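Local atomic coordinates of L-ribulose 3-epimerase (Methylomonas sp. DH-1, PDB entry 7CJ7), a protein that catalyses the manganese-dependent epimerization of ketoses at C3, most actively L-ribulose, and works as a homodimer with a TIM-barrel fold. Residues S247-I252 against V263-H269. Numbering follows the deposited sequence.
Sequences SFSSEI and VWRNLWH
In the long connection that follows the eighth strand of the TIM barrel, an ST turn at Ser249 presents its hydroxyl to Leu267 and Trp268, joining Ser247-Ile252 to Val263-His269. Three bonds converge on Ser249 OG. It donates to Trp268 O at 2.8 Å, in the carbonyl plane and on a lone pair; it accepts from Leu267 N; and the nearly straight bond from Glu251 N closes the turn. With OG anti to the backbone N (chi1 177°), the hydroxyl reaches the opposing backbone while CB of the same residue rests on the indole. That contact is a CH-pi interaction: Ser249 CB sits 3.4 Å from the centroid of the five-membered ring of Trp268, 16° off its normal. The backbone bond from Ser250 N to Arg265 O (3.0 Å) ties the two loops next to it.

From the same five-membered ring, Trp268 NE1 comes within 2.8 Å of Ser247 OG, but the 126° angle at hydrogen marks the bond as weak; the same hydroxyl is also hydrogen-bonded to Arg217 O. At the other end of the indole, Ile252 CG1 meets the six-membered ring at Trp268 CH2 (3.7 Å), the two side chains crossing at about a right angle. A leucine in place of Trp268 would probably leave Ser249 CB without its aromatic face and take from Ser247 OG its weak indole donor, leaving Arg217 O as its partner. Farther along, Val263 CG2 packs on Phe248 CB at 3.6 Å, while the Phe248 ring makes an edge-to-face contact with substrate-binding His12.

Arg265 reaches across the dimer to a salt bridge with Glu192 of the second subunit. Strand 242-245 leads into this pair of loops, helix 257-260 lies between them, and helix 271-285 follows, its Leu274 touching both Ser247 and Trp268.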
loop_
_atom_site.group_PDB
_atom_site.type_symbol
_atom_site.label_atom_id
_atom_site.label_comp_id
_atom_site.label_asym_id
_atom_site.label_seq_id
_atom_site.Cartn_x
_atom_site.Cartn_y
_atom_site.Cartn_z
ATOM N N SER A 247 7.066 -13.453 1.228
ATOM C CA SER A 247 7.860 -12.485 2.019
ATOM C C SER A 247 8.930 -11.861 1.132
ATOM O O SER A 247 9.546 -12.581 0.335
ATOM C CB SER A 247 8.469 -13.164 3.223
ATOM O OG SER A 247 9.143 -12.234 4.042
ATOM N N PHE A 248 9.164 -10.567 1.294
ATOM C CA PHE A 248 10.178 -9.843 0.498
ATOM C C PHE A 248 11.069 -9.037 1.435
ATOM O O PHE A 248 10.560 -8.347 2.348
ATOM C CB PHE A 248 9.507 -8.971 -0.558
ATOM C CG PHE A 248 8.620 -9.727 -1.509
ATOM C CD1 PHE A 248 9.147 -10.383 -2.607
ATOM C CD2 PHE A 248 7.251 -9.786 -1.298
ATOM C CE1 PHE A 248 8.323 -11.092 -3.467
ATOM C CE2 PHE A 248 6.435 -10.495 -2.158
ATOM C CZ PHE A 248 6.971 -11.144 -3.242
ATOM N N SER A 249 12.374 -9.134 1.189
ATOM C CA SER A 249 13.420 -8.354 1.889
ATOM C C SER A 249 14.413 -7.847 0.845
ATOM O O SER A 249 14.602 -8.548 -0.163
ATOM C CB SER A 249 14.106 -9.194 2.935
ATOM O OG SER A 249 15.148 -8.454 3.549
ATOM N N SER A 250 15.038 -6.694 1.086
ATOM C CA SER A 250 16.132 -6.170 0.233
ATOM C C SER A 250 17.293 -7.179 0.221
ATOM O O SER A 250 18.151 -7.078 -0.673
ATOM C CB SER A 250 16.566 -4.790 0.675
ATOM O OG SER A 250 16.984 -4.798 2.032
ATOM N N GLU A 251 17.298 -8.138 1.155
ATOM C CA GLU A 251 18.297 -9.241 1.230
ATOM C C GLU A 251 18.322 -10.025 -0.092
ATOM O O GLU A 251 19.423 -10.399 -0.549
ATOM C CB GLU A 251 17.963 -10.185 2.389
ATOM C CG GLU A 251 18.992 -11.290 2.581
ATOM C CD GLU A 251 20.331 -10.800 3.097
ATOM O OE1 GLU A 251 21.317 -11.565 3.019
ATOM O OE2 GLU A 251 20.377 -9.658 3.582
ATOM N N ILE A 252 17.144 -10.310 -0.658
ATOM C CA ILE A 252 16.989 -11.131 -1.895
ATOM C C ILE A 252 16.190 -10.304 -2.900
ATOM O O ILE A 252 14.987 -10.066 -2.641
ATOM C CB ILE A 252 16.307 -12.484 -1.600
ATOM C CG1 ILE A 252 16.993 -13.254 -0.466
ATOM C CG2 ILE A 252 16.213 -13.318 -2.872
ATOM C CD1 ILE A 252 18.276 -13.933 -0.866
ATOM N N VAL A 263 10.214 -2.852 -2.362
ATOM C CA VAL A 263 10.839 -3.560 -1.208
ATOM C C VAL A 263 12.122 -2.811 -0.828
ATOM O O VAL A 263 13.215 -3.232 -1.234
ATOM C CB VAL A 263 11.092 -5.043 -1.524
ATOM C CG1 VAL A 263 11.667 -5.786 -0.322
ATOM C CG2 VAL A 263 9.826 -5.723 -2.004
ATOM N N TRP A 264 11.979 -1.740 -0.054
ATOM C CA TRP A 264 13.088 -0.811 0.283
ATOM C C TRP A 264 13.852 -1.299 1.515
ATOM O O TRP A 264 14.978 -0.844 1.707
ATOM C CB TRP A 264 12.547 0.593 0.529
ATOM C CG TRP A 264 11.636 1.137 -0.527
ATOM C CD1 TRP A 264 10.537 1.910 -0.303
ATOM C CD2 TRP A 264 11.749 1.008 -1.959
ATOM N NE1 TRP A 264 9.946 2.261 -1.484
ATOM C CE2 TRP A 264 10.677 1.740 -2.519
ATOM C CE3 TRP A 264 12.632 0.353 -2.824
ATOM C CZ2 TRP A 264 10.465 1.820 -3.893
ATOM C CZ3 TRP A 264 12.430 0.443 -4.184
ATOM C CH2 TRP A 264 11.361 1.169 -4.712
ATOM N N ARG A 265 13.239 -2.146 2.345
ATOM C CA ARG A 265 13.797 -2.473 3.680
ATOM C C ARG A 265 14.283 -3.915 3.743
ATOM O O ARG A 265 13.748 -4.777 3.030
ATOM C CB ARG A 265 12.765 -2.233 4.783
ATOM C CG ARG A 265 12.271 -0.796 4.851
ATOM C CD ARG A 265 11.588 -0.549 6.180
ATOM N NE ARG A 265 10.220 -1.038 6.181
ATOM C CZ ARG A 265 9.604 -1.576 7.228
ATOM N NH1 ARG A 265 10.255 -1.763 8.364
ATOM N NH2 ARG A 265 8.338 -1.945 7.124
ATOM N N ASN A 266 15.276 -4.134 4.599
ATOM C CA ASN A 266 15.750 -5.476 5.013
ATOM C C ASN A 266 14.910 -5.921 6.215
ATOM O O ASN A 266 15.146 -5.402 7.311
ATOM C CB ASN A 266 17.245 -5.452 5.336
ATOM C CG ASN A 266 17.760 -6.826 5.701
ATOM O OD1 ASN A 266 18.697 -7.341 5.091
ATOM N ND2 ASN A 266 17.123 -7.441 6.675
ATOM N N LEU A 267 13.944 -6.817 5.999
ATOM C CA LEU A 267 13.000 -7.323 7.035
ATOM C C LEU A 267 13.512 -8.662 7.564
ATOM O O LEU A 267 12.925 -9.185 8.528
ATOM C CB LEU A 267 11.610 -7.484 6.405
ATOM C CG LEU A 267 10.640 -6.324 6.618
ATOM C CD1 LEU A 267 11.341 -5.144 7.263
ATOM C CD2 LEU A 267 9.983 -5.917 5.314
ATOM N N TRP A 268 14.555 -9.195 6.927
ATOM C CA TRP A 268 15.161 -10.516 7.239
ATOM C C TRP A 268 16.406 -10.723 6.383
ATOM O O TRP A 268 16.536 -10.038 5.349
ATOM C CB TRP A 268 14.156 -11.662 7.053
ATOM C CG TRP A 268 13.440 -11.715 5.734
ATOM C CD1 TRP A 268 12.166 -11.286 5.485
ATOM C CD2 TRP A 268 13.909 -12.293 4.498
ATOM N NE1 TRP A 268 11.827 -11.519 4.181
ATOM C CE2 TRP A 268 12.870 -12.143 3.548
ATOM C CE3 TRP A 268 15.095 -12.917 4.097
ATOM C CZ2 TRP A 268 12.988 -12.591 2.233
ATOM C CZ3 TRP A 268 15.212 -13.357 2.796
ATOM C CH2 TRP A 268 14.171 -13.201 1.881
ATOM N N HIS A 269 17.278 -11.644 6.804
ATOM C CA HIS A 269 18.546 -11.993 6.113
ATOM C C HIS A 269 18.646 -13.515 5.951
ATOM O O HIS A 269 19.276 -13.948 4.979
ATOM C CB HIS A 269 19.743 -11.405 6.879
ATOM C CG HIS A 269 19.838 -11.892 8.283
ATOM N ND1 HIS A 269 20.513 -13.050 8.618
ATOM C CD2 HIS A 269 19.315 -11.408 9.433
ATOM C CE1 HIS A 269 20.411 -13.251 9.919
ATOM N NE2 HIS A 269 19.675 -12.261 10.440
#